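Local atomic coordinates of cytochrome P450 113A1 (PDB entry 2JJN), a protein that hydroxylates the macrolactone ring of erythromycin D at C-12, using a heme b cofactor and molecular oxygen, to produce erythromycin C during antibiotic biosynthesis. Residues A67-D72 with K297-A302; L139-P144 with T245-L250; A262-A267 with F374-V379. The protein carries 2 engineered substitutions. All blocks are in the same frame, centred on the assembly; numbering follows the deposited sequence.

Interaction 1 of 3, residues A67-D72 with K297-A302; sequences ATFSSD and KATEVA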
loop_
_atom_site.group_PDB
_atom_site.type_symbol
_atom_site.label_atom_id
_atom_site.label_comp_id
_atom_site.label_asym_id
_atom_site.label_seq_id
_atom_site.Cartn_x
_atom_site.Cartn_y
_atom_site.Cartn_z
ATOM N N ALA A 67 14.507 6.310 -16.487
ATOM C CA ALA A 67 14.690 6.377 -17.925
ATOM C C ALA A 67 14.650 5.005 -18.573
ATOM O O ALA A 67 14.022 4.821 -19.616
ATOM C CB ALA A 67 16.031 7.061 -18.248
ATOM N N THR A 68 15.269 4.029 -17.902
ATOM C CA THR A 68 15.253 2.652 -18.397
ATOM C C THR A 68 13.990 1.895 -18.001
ATOM O O THR A 68 13.447 1.121 -18.777
ATOM C CB THR A 68 16.439 1.856 -17.824
ATOM O OG1 THR A 68 17.651 2.571 -18.094
ATOM C CG2 THR A 68 16.527 0.406 -18.402
ATOM N N PHE A 69 13.565 2.098 -16.750
ATOM C CA PHE A 69 12.462 1.361 -16.192
ATOM C C PHE A 69 11.290 2.295 -15.960
ATOM O O PHE A 69 11.166 2.907 -14.913
ATOM C CB PHE A 69 12.888 0.662 -14.885
ATOM C CG PHE A 69 13.999 -0.338 -15.104
ATOM C CD1 PHE A 69 15.294 0.029 -14.784
ATOM C CD2 PHE A 69 13.733 -1.608 -15.637
ATOM C CE1 PHE A 69 16.387 -0.879 -14.988
ATOM C CE2 PHE A 69 14.818 -2.555 -15.857
ATOM C CZ PHE A 69 16.120 -2.174 -15.504
ATOM N N SER A 70 10.456 2.365 -16.980
ATOM C CA SER A 70 9.287 3.259 -16.967
ATOM C C SER A 70 8.192 2.802 -16.017
ATOM O O SER A 70 8.021 1.597 -15.795
ATOM C CB SER A 70 8.755 3.386 -18.402
ATOM O OG SER A 70 7.468 4.030 -18.375
ATOM N N SER A 71 7.441 3.765 -15.446
ATOM C CA SER A 71 6.314 3.444 -14.621
ATOM C C SER A 71 5.024 3.380 -15.394
ATOM O O SER A 71 3.982 3.129 -14.809
ATOM C CB SER A 71 6.162 4.455 -13.473
ATOM O OG SER A 71 7.166 4.230 -12.518
ATOM N N ASP A 72 5.096 3.595 -16.698
ATOM C CA ASP A 72 3.913 3.575 -17.540
ATOM C C ASP A 72 3.682 2.127 -17.988
ATOM O O ASP A 72 4.421 1.649 -18.851
ATOM C CB ASP A 72 4.164 4.516 -18.702
ATOM C CG ASP A 72 2.973 4.615 -19.655
ATOM O OD1 ASP A 72 3.137 5.312 -20.662
ATOM O OD2 ASP A 72 1.951 3.957 -19.387
ATOM N N LYS A 297 14.189 0.175 -23.175
ATOM C CA LYS A 297 15.322 -0.221 -24.008
ATOM C C LYS A 297 15.926 -1.489 -23.457
ATOM O O LYS A 297 15.678 -1.856 -22.314
ATOM C CB LYS A 297 16.391 0.880 -24.022
ATOM C CG LYS A 297 16.886 1.288 -22.630
ATOM C CD LYS A 297 17.842 2.454 -22.729
ATOM C CE LYS A 297 18.594 2.636 -21.434
ATOM N NZ LYS A 297 19.920 3.325 -21.682
ATOM N N ALA A 298 16.787 -2.132 -24.267
ATOM C CA ALA A 298 17.545 -3.262 -23.766
ATOM C C ALA A 298 18.373 -2.854 -22.569
ATOM O O ALA A 298 19.034 -1.807 -22.599
ATOM C CB ALA A 298 18.439 -3.841 -24.881
ATOM N N THR A 299 18.391 -3.679 -21.506
ATOM C CA THR A 299 19.162 -3.349 -20.313
ATOM C C THR A 299 19.583 -4.637 -19.621
ATOM O O THR A 299 19.216 -5.717 -20.081
ATOM C CB THR A 299 18.315 -2.450 -19.412
ATOM O OG1 THR A 299 19.116 -1.943 -18.344
ATOM C CG2 THR A 299 17.116 -3.238 -18.866
ATOM N N GLU A 300 20.447 -4.532 -18.630
ATOM C CA GLU A 300 20.860 -5.692 -17.860
ATOM C C GLU A 300 20.717 -5.409 -16.383
ATOM O O GLU A 300 20.970 -4.277 -15.929
ATOM C CB GLU A 300 22.298 -6.079 -18.209
ATOM C CG GLU A 300 22.677 -6.197 -19.702
ATOM C CD GLU A 300 22.932 -4.842 -20.420
ATOM O OE1 GLU A 300 23.751 -4.020 -19.941
ATOM O OE2 GLU A 300 22.316 -4.595 -21.484
ATOM N N VAL A 301 20.312 -6.438 -15.646
ATOM C CA VAL A 301 20.298 -6.396 -14.197
ATOM C C VAL A 301 21.099 -7.582 -13.716
ATOM O O VAL A 301 20.816 -8.697 -14.103
ATOM C CB VAL A 301 18.849 -6.469 -13.662
ATOM C CG1 VAL A 301 18.853 -6.473 -12.154
ATOM C CG2 VAL A 301 18.049 -5.244 -14.135
ATOM N N ALA A 302 22.131 -7.356 -12.890
ATOM C CA ALA A 302 22.917 -8.454 -12.389
ATOM C C ALA A 302 23.537 -9.284 -13.525
ATOM O O ALA A 302 23.685 -10.498 -13.385
ATOM C CB ALA A 302 22.113 -9.370 -11.434
HETATM O O HOH W 1 19.853 0.556 -19.040
#
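Thr68 and Thr299 meet twice, once through a methyl group and once through water. In the conformer described, Thr68 OG1 lies beside its own backbone N (chi1 -53°), which leaves CG2 anti to that nitrogen and directed at Thr299. The methyl carbon Thr68 CG2 is 3.5 Å from Thr299 OG1 and equally near Thr299 CB. The same methyl group sits 3.6 Å above the plane of the Phe69 ring, offset toward its rim, so that one methyl touches both the ring and Thr299. Water 1 closes the polar side: it donates to Thr68 OG1 and lies 2.7 Å from Thr299 OG1. Thr68 OG1 is also hydrogen-bonded to Asp65, so its link across the contact is a second attachment. In one of its two conformers Lys297 passes at about a right angle to Thr68, its CE 3.5 Å from Thr68 OG1.

Strand 69-70 is an edge strand of the five-stranded mixed sheet of the P450 fold, usually called the β1 sheet. Its neighbour there is strand 290-295, whereas strand 299-301 belongs to the hairpin that follows. The present contact therefore joins a sheet edge to a hairpin through side chains and water, without a direct hydrogen bond between the two segments.

Deeper in, the contact turns apolar. Phe69 CZ reaches Thr299 CG2 at 3.7 Å and Val301 CG2 at 3.9 Å, both methyl groups approaching the ring obliquely. Val62 of helix 56-64 touches both Phe69 and Val301, and Phe69 also rests on Arg293, a heme-binding residue; the Phe69 side chain is about 10 Å from the heme. Farther along the strand, Ser70 OG accepts a bond from Asp72 N (2.9 Å, 164° at the hydrogen), an ST turn, and is hydrogen-bonded to Asp91 as well.

Interaction 2 of 3, residues L139-P144 with T245-L250; sequences LAFPLP and TTTVLL. With HEM (protoporphyrin IX containing Fe), chain B.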
loop_
_atom_site.group_PDB
_atom_site.type_symbol
_atom_site.label_atom_id
_atom_site.label_comp_id
_atom_site.label_asym_id
_atom_site.label_seq_id
_atom_site.Cartn_x
_atom_site.Cartn_y
_atom_site.Cartn_z
ATOM N N LEU A 139 -12.385 -2.094 12.037
ATOM C CA LEU A 139 -11.446 -0.960 12.113
ATOM C C LEU A 139 -10.570 -0.803 10.877
ATOM O O LEU A 139 -10.448 0.314 10.343
ATOM C CB LEU A 139 -10.530 -1.108 13.342
ATOM C CG LEU A 139 -9.491 0.024 13.488
ATOM C CD1 LEU A 139 -10.170 1.380 13.676
ATOM C CD2 LEU A 139 -8.538 -0.208 14.650
ATOM N N ALA A 140 -9.912 -1.865 10.444
ATOM C CA ALA A 140 -8.793 -1.636 9.497
ATOM C C ALA A 140 -9.339 -1.203 8.158
ATOM O O ALA A 140 -8.701 -0.436 7.434
ATOM C CB ALA A 140 -7.923 -2.865 9.349
ATOM N N PHE A 141 -10.519 -1.696 7.807
ATOM C CA PHE A 141 -11.124 -1.286 6.535
ATOM C C PHE A 141 -11.750 0.103 6.658
ATOM O O PHE A 141 -11.368 1.018 5.876
ATOM C CB PHE A 141 -12.142 -2.313 6.021
ATOM C CG PHE A 141 -12.689 -1.972 4.664
ATOM C CD1 PHE A 141 -12.069 -2.488 3.519
ATOM C CD2 PHE A 141 -13.791 -1.129 4.542
ATOM C CE1 PHE A 141 -12.585 -2.182 2.247
ATOM C CE2 PHE A 141 -14.313 -0.787 3.276
ATOM C CZ PHE A 141 -13.693 -1.321 2.142
ATOM N N PRO A 142 -12.676 0.336 7.617
ATOM C CA PRO A 142 -13.321 1.661 7.668
ATOM C C PRO A 142 -12.413 2.859 7.995
ATOM O O PRO A 142 -12.664 3.973 7.519
ATOM C CB PRO A 142 -14.384 1.538 8.744
ATOM C CG PRO A 142 -14.160 0.205 9.423
ATOM C CD PRO A 142 -13.229 -0.608 8.621
ATOM N N LEU A 143 -11.420 2.667 8.853
ATOM C CA LEU A 143 -10.639 3.812 9.289
ATOM C C LEU A 143 -10.026 4.591 8.135
ATOM O O LEU A 143 -10.316 5.789 8.040
ATOM C CB LEU A 143 -9.583 3.394 10.337
ATOM C CG LEU A 143 -8.604 4.506 10.696
ATOM C CD1 LEU A 143 -9.284 5.680 11.485
ATOM C CD2 LEU A 143 -7.474 3.863 11.518
ATOM N N PRO A 144 -9.188 3.950 7.278
ATOM C CA PRO A 144 -8.519 4.748 6.236
ATOM C C PRO A 144 -9.489 5.366 5.252
ATOM O O PRO A 144 -9.212 6.492 4.758
ATOM C CB PRO A 144 -7.582 3.757 5.520
ATOM C CG PRO A 144 -7.828 2.410 6.149
ATOM C CD PRO A 144 -8.833 2.511 7.221
ATOM N N THR A 245 -3.639 -0.148 1.450
ATOM C CA THR A 245 -2.350 -0.427 2.099
ATOM C C THR A 245 -2.503 -0.276 3.586
ATOM O O THR A 245 -1.983 -1.071 4.359
ATOM C CB THR A 245 -1.292 0.598 1.667
ATOM O OG1 THR A 245 -1.813 1.915 1.892
ATOM C CG2 THR A 245 -0.902 0.404 0.231
ATOM N N THR A 246 -3.204 0.746 4.015
ATOM C CA THR A 246 -3.302 0.973 5.436
ATOM C C THR A 246 -4.144 -0.122 6.071
ATOM O O THR A 246 -3.773 -0.678 7.124
ATOM C CB THR A 246 -3.706 2.463 5.739
ATOM O OG1 THR A 246 -3.110 3.355 4.746
ATOM C CG2 THR A 246 -3.337 2.904 7.088
ATOM N N THR A 247 -5.198 -0.570 5.371
ATOM C CA THR A 247 -5.999 -1.716 5.825
ATOM C C THR A 247 -5.160 -3.025 5.941
ATOM O O THR A 247 -5.181 -3.680 6.975
ATOM C CB THR A 247 -7.159 -1.952 4.874
ATOM O OG1 THR A 247 -7.982 -0.772 4.895
ATOM C CG2 THR A 247 -8.016 -3.220 5.240
ATOM N N VAL A 248 -4.417 -3.358 4.901
ATOM C CA VAL A 248 -3.516 -4.517 4.933
ATOM C C VAL A 248 -2.426 -4.377 6.015
ATOM O O VAL A 248 -2.108 -5.358 6.709
ATOM C CB VAL A 248 -2.896 -4.666 3.516
ATOM C CG1 VAL A 248 -1.771 -5.672 3.546
ATOM C CG2 VAL A 248 -4.049 -5.072 2.501
ATOM N N LEU A 249 -1.832 -3.199 6.146
ATOM C CA LEU A 249 -0.755 -3.041 7.136
ATOM C C LEU A 249 -1.266 -3.270 8.546
ATOM O O LEU A 249 -0.617 -3.979 9.327
ATOM C CB LEU A 249 -0.110 -1.676 7.041
ATOM C CG LEU A 249 1.034 -1.463 8.035
ATOM C CD1 LEU A 249 2.111 -2.491 7.838
ATOM C CD2 LEU A 249 1.652 -0.054 7.876
ATOM N N LEU A 250 -2.436 -2.698 8.866
ATOM C CA LEU A 250 -2.894 -2.850 10.270
ATOM C C LEU A 250 -3.157 -4.313 10.599
ATOM O O LEU A 250 -2.774 -4.788 11.691
ATOM C CB LEU A 250 -4.144 -2.012 10.525
ATOM C CG LEU A 250 -4.643 -2.059 11.978
ATOM C CD1 LEU A 250 -3.519 -1.576 12.898
ATOM C CD2 LEU A 250 -5.883 -1.173 12.164
HETATM C CHA HEM B . 3.428 5.417 -3.971
HETATM C CHB HEM B . 3.385 1.866 -0.624
HETATM C CHC HEM B . 0.133 4.373 1.949
HETATM C CHD HEM B . -0.421 7.484 -1.750
HETATM C C1A HEM B . 3.718 4.291 -3.227
HETATM C C2A HEM B . 4.720 3.287 -3.602
HETATM C C3A HEM B . 4.698 2.306 -2.695
HETATM C C4A HEM B . 3.684 2.636 -1.713
HETATM C CMA HEM B . 5.553 1.020 -2.685
HETATM C CAA HEM B . 5.661 3.371 -4.819
HETATM C CBA HEM B . 4.982 2.887 -6.087
HETATM C CGA HEM B . 5.969 2.713 -7.243
HETATM O O1A HEM B . 7.190 2.988 -7.067
HETATM O O2A HEM B . 5.481 2.337 -8.355
HETATM C C1B HEM B . 2.495 2.254 0.378
HETATM C C2B HEM B . 2.277 1.540 1.611
HETATM C C3B HEM B . 1.376 2.242 2.336
HETATM C C4B HEM B . 1.027 3.409 1.535
HETATM C CMB HEM B . 3.033 0.226 1.899
HETATM C CAB HEM B . 0.733 1.958 3.708
HETATM C CBB HEM B . 1.419 1.362 4.629
HETATM C C1C HEM B . -0.299 5.426 1.171
HETATM C C2C HEM B . -1.298 6.403 1.572
HETATM C C3C HEM B . -1.454 7.266 0.546
HETATM C C4C HEM B . -0.542 6.866 -0.528
HETATM C CMC HEM B . -1.997 6.372 2.958
HETATM C CAC HEM B . -2.412 8.465 0.410
HETATM C CBC HEM B . -2.682 9.297 1.416
HETATM C C1D HEM B . 0.547 7.168 -2.655
HETATM C C2D HEM B . 0.702 7.862 -3.893
HETATM C C3D HEM B . 1.888 7.249 -4.564
HETATM C C4D HEM B . 2.348 6.218 -3.681
HETATM C CMD HEM B . -0.179 9.025 -4.441
HETATM C CAD HEM B . 2.489 7.607 -5.935
HETATM C CBD HEM B . 3.623 8.640 -5.795
HETATM C CGD HEM B . 4.266 8.880 -7.126
HETATM O O1D HEM B . 4.046 8.114 -8.080
HETATM O O2D HEM B . 5.018 9.873 -7.222
HETATM N NA HEM B . 3.107 3.873 -2.033
HETATM N NB HEM B . 1.685 3.385 0.318
HETATM N NC HEM B . 0.102 5.743 -0.113
HETATM N ND HEM B . 1.551 6.184 -2.552
HETATM FE FE HEM B . 1.732 4.865 -1.018
HETATM O O HOH W 2 0.264 3.563 -2.048
#
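Thr247 OG1 donates to Ala140 O over 2.7 Å and is also hydrogen-bonded to the backbone oxygen of His243, one turn earlier in its own helix, so the two carbonyl oxygens share a single hydroxyl proton. The contact belongs to the helical core of the cytochrome P450 fold, where helix 228-259, the long helix αI, runs past the heme and meets the junction of helices 135-140 and 142-152, in the region of αE. Four residues beyond Ala140 comes Pro144, whose nitrogen has no hydrogen to give to Ala140 O; the threonine hydroxyl serves that carbonyl instead. It comes in above the carbonyl plane, 39° out of it, with a C=O...donor angle of 128°. Placing OG1 beside its own backbone N (chi1 -62°) sets up this approach.

The Pro144 ring lies across Thr247 at about a right angle, its CG 3.4 Å from Thr247 OG1, while its CB rests against Thr246 CB. On the other flank Leu250 CD2 fits against two partners, Leu139 CD2 at 3.8 Å and Ala140 CB at 3.9 Å. Helix 115-127 (αD) packs on Leu139 and Leu143, and Glu362 and Asn363 of helix 356-374 (αL) touch Pro144, Thr246 and Leu250, which joins αD, αE, αI and αL, the conserved helical bundle of P450s.

Another side of αI turns to the cofactor. Thr245, at a position consistent with the family's characteristic αI threonine, bonds through OG1 to the backbone oxygen of Ala241; its side chain lies over the heme face at pyrrole B, on the side of the iron that holds water 2, with CB 3.2 Å from heme C3B. Cys353 is the axial ligand, and water 2 binds the iron at 2.2 Å. Leu249 CD2 reaches the vinyl carbon CBB of the heme at 3.5 Å.

Interaction 3 of 3, residues A262-A267 with F374-V379; sequences AHWDAA and FGRLTV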
loop_
_atom_site.group_PDB
_atom_site.type_symbol
_atom_site.label_atom_id
_atom_site.label_comp_id
_atom_site.label_asym_id
_atom_site.label_seq_id
_atom_site.Cartn_x
_atom_site.Cartn_y
_atom_site.Cartn_z
ATOM N N ALA A 262 5.375 -10.857 23.147
ATOM C CA ALA A 262 6.044 -10.082 24.204
ATOM C C ALA A 262 5.989 -8.601 23.865
ATOM O O ALA A 262 6.056 -7.745 24.760
ATOM C CB ALA A 262 7.514 -10.538 24.371
ATOM N N HIS A 263 5.877 -8.265 22.560
ATOM C CA HIS A 263 5.878 -6.850 22.182
ATOM C C HIS A 263 4.636 -6.108 22.616
ATOM O O HIS A 263 4.680 -4.884 22.731
ATOM C CB HIS A 263 6.082 -6.664 20.662
ATOM C CG HIS A 263 7.459 -7.027 20.220
ATOM N ND1 HIS A 263 8.545 -6.173 20.365
ATOM C CD2 HIS A 263 7.938 -8.158 19.665
ATOM C CE1 HIS A 263 9.632 -6.778 19.927
ATOM N NE2 HIS A 263 9.295 -7.978 19.486
ATOM N N TRP A 264 3.531 -6.814 22.826
ATOM C CA TRP A 264 2.340 -6.105 23.301
ATOM C C TRP A 264 2.609 -5.407 24.635
ATOM O O TRP A 264 2.283 -4.239 24.794
ATOM C CB TRP A 264 1.160 -7.066 23.474
ATOM C CG TRP A 264 0.595 -7.628 22.241
ATOM C CD1 TRP A 264 0.634 -8.942 21.864
ATOM C CD2 TRP A 264 -0.217 -6.943 21.257
ATOM N NE1 TRP A 264 -0.109 -9.131 20.695
ATOM C CE2 TRP A 264 -0.619 -7.916 20.297
ATOM C CE3 TRP A 264 -0.656 -5.616 21.106
ATOM C CZ2 TRP A 264 -1.429 -7.620 19.205
ATOM C CZ3 TRP A 264 -1.498 -5.313 19.990
ATOM C CH2 TRP A 264 -1.891 -6.320 19.079
ATOM N N ASP A 265 3.170 -6.139 25.611
ATOM C CA ASP A 265 3.409 -5.513 26.907
ATOM C C ASP A 265 4.508 -4.453 26.807
ATOM O O ASP A 265 4.452 -3.422 27.501
ATOM C CB ASP A 265 3.778 -6.573 27.958
ATOM C CG ASP A 265 2.557 -7.294 28.528
ATOM O OD1 ASP A 265 1.385 -6.932 28.242
ATOM O OD2 ASP A 265 2.778 -8.224 29.340
ATOM N N ALA A 266 5.480 -4.694 25.943
ATOM C CA ALA A 266 6.581 -3.703 25.779
ATOM C C ALA A 266 6.045 -2.355 25.302
ATOM O O ALA A 266 6.413 -1.265 25.805
ATOM C CB ALA A 266 7.608 -4.233 24.861
ATOM N N ALA A 267 5.115 -2.417 24.338
ATOM C CA ALA A 267 4.541 -1.194 23.776
ATOM C C ALA A 267 3.538 -0.553 24.750
ATOM O O ALA A 267 3.364 0.671 24.744
ATOM C CB ALA A 267 3.835 -1.529 22.453
ATOM N N PHE A 374 -7.398 -2.758 24.876
ATOM C CA PHE A 374 -7.437 -4.234 25.076
ATOM C C PHE A 374 -6.122 -4.753 25.664
ATOM O O PHE A 374 -6.087 -5.921 26.139
ATOM C CB PHE A 374 -7.586 -4.903 23.728
ATOM C CG PHE A 374 -8.853 -4.557 22.962
ATOM C CD1 PHE A 374 -10.124 -4.948 23.418
ATOM C CD2 PHE A 374 -8.751 -3.853 21.769
ATOM C CE1 PHE A 374 -11.286 -4.678 22.679
ATOM C CE2 PHE A 374 -9.904 -3.575 20.993
ATOM C CZ PHE A 374 -11.186 -4.009 21.446
ATOM N N GLY A 375 -5.068 -3.957 25.589
ATOM C CA GLY A 375 -3.692 -4.419 25.918
ATOM C C GLY A 375 -3.047 -5.309 24.860
ATOM O O GLY A 375 -1.848 -5.223 24.643
ATOM N N ARG A 376 -3.831 -6.192 24.256
ATOM C CA ARG A 376 -3.387 -7.067 23.165
ATOM C C ARG A 376 -4.605 -7.631 22.424
ATOM O O ARG A 376 -5.743 -7.553 22.922
ATOM C CB ARG A 376 -2.517 -8.204 23.730
ATOM C CG ARG A 376 -3.319 -9.158 24.623
ATOM C CD ARG A 376 -2.452 -10.344 25.149
ATOM N NE ARG A 376 -1.530 -9.783 26.140
ATOM C CZ ARG A 376 -0.195 -9.780 26.087
ATOM N NH1 ARG A 376 0.513 -10.418 25.149
ATOM N NH2 ARG A 376 0.451 -9.191 27.065
ATOM N N LEU A 377 -4.361 -8.141 21.229
ATOM C CA LEU A 377 -5.339 -8.954 20.514
ATOM C C LEU A 377 -4.628 -10.214 20.042
ATOM O O LEU A 377 -3.412 -10.203 19.870
ATOM C CB LEU A 377 -5.830 -8.231 19.268
ATOM C CG LEU A 377 -6.698 -7.035 19.620
ATOM C CD1 LEU A 377 -6.991 -6.269 18.284
ATOM C CD2 LEU A 377 -8.029 -7.414 20.275
ATOM N N THR A 378 -5.396 -11.297 19.864
ATOM C CA THR A 378 -4.849 -12.501 19.214
ATOM C C THR A 378 -5.753 -12.892 18.038
ATOM O O THR A 378 -6.931 -12.516 18.006
ATOM C CB THR A 378 -4.799 -13.689 20.197
ATOM O OG1 THR A 378 -4.059 -14.772 19.618
ATOM C CG2 THR A 378 -6.245 -14.211 20.557
ATOM N N VAL A 379 -5.180 -13.538 17.015
ATOM C CA VAL A 379 -5.963 -13.979 15.865
ATOM C C VAL A 379 -6.793 -15.220 16.222
ATOM O O VAL A 379 -6.221 -16.158 16.797
ATOM C CB VAL A 379 -5.028 -14.224 14.632
ATOM C CG1 VAL A 379 -5.850 -14.736 13.475
ATOM C CG2 VAL A 379 -4.255 -12.920 14.346
HETATM O O HOH W 3 -1.263 -11.790 20.698
HETATM O O HOH W 4 3.284 -9.057 26.097
HETATM O O HOH W 5 -0.508 -5.299 27.157
HETATM O O HOH W 6 -2.068 -7.387 28.035
#
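Trp264 takes the Arg376 side chain over one face of its indole: Arg376 CB makes a CH-pi contact 3.6 Å from the centroid of the five-membered ring, 14° off the normal. The same face receives the backbone N of Leu377, and Trp264 CZ2 comes within 3.3 Å of Leu377 O. The Arg376 chain bends at chi3 (71°), which turns NE out of the extended line; Trp264 CB lies under the rim of one guanidinium face.

The ionic element is a salt bridge from Arg376 NH2 to Asp265 OD1 at 2.7 Å. With the carboxylate and guanidinium planes 83° apart, the two groups do not pair side by side.

Waters extend the polar set. Water 3 accepts from Trp264 NE1 and donates to Leu377 O, water 4 accepts from Asp265 N and Arg376 NH2, and water 5 donates to both Asp265 OD1 and Gly375 O.

The contact ties helix 262-269, αJ of the P450 fold, to the turn that leaves helix 356-374, αL, at Gly375. Leu257, Leu367 and Ile371 also pack on Trp264, so the indole anchors the helix inward, while the ion pair and its waters form a hydrated outer border that probably tempers the charge attraction.

How the interactions relate
Interaction 2 is the innermost contact, set among helices beside the heme, with a threonine-to-carbonyl bond and apolar packing. Interactions 1 and 3 lie on opposite sides of the chain's centre, their own centres about 44 Å apart, and both use water: one bridging water between threonines in interaction 1, and several waters around an ion pair in interaction 3. Interaction 1 remains largely buried and joins β elements, whereas interaction 3 links a helix to a turn. Interactions 2 and 3 share a framework, since helix 262-269 follows helix 228-259 and helix 356-374 borders both; their nearest atoms are about 7 Å apart. In sequence, interaction 2 is nested within the loop closed by interaction 1.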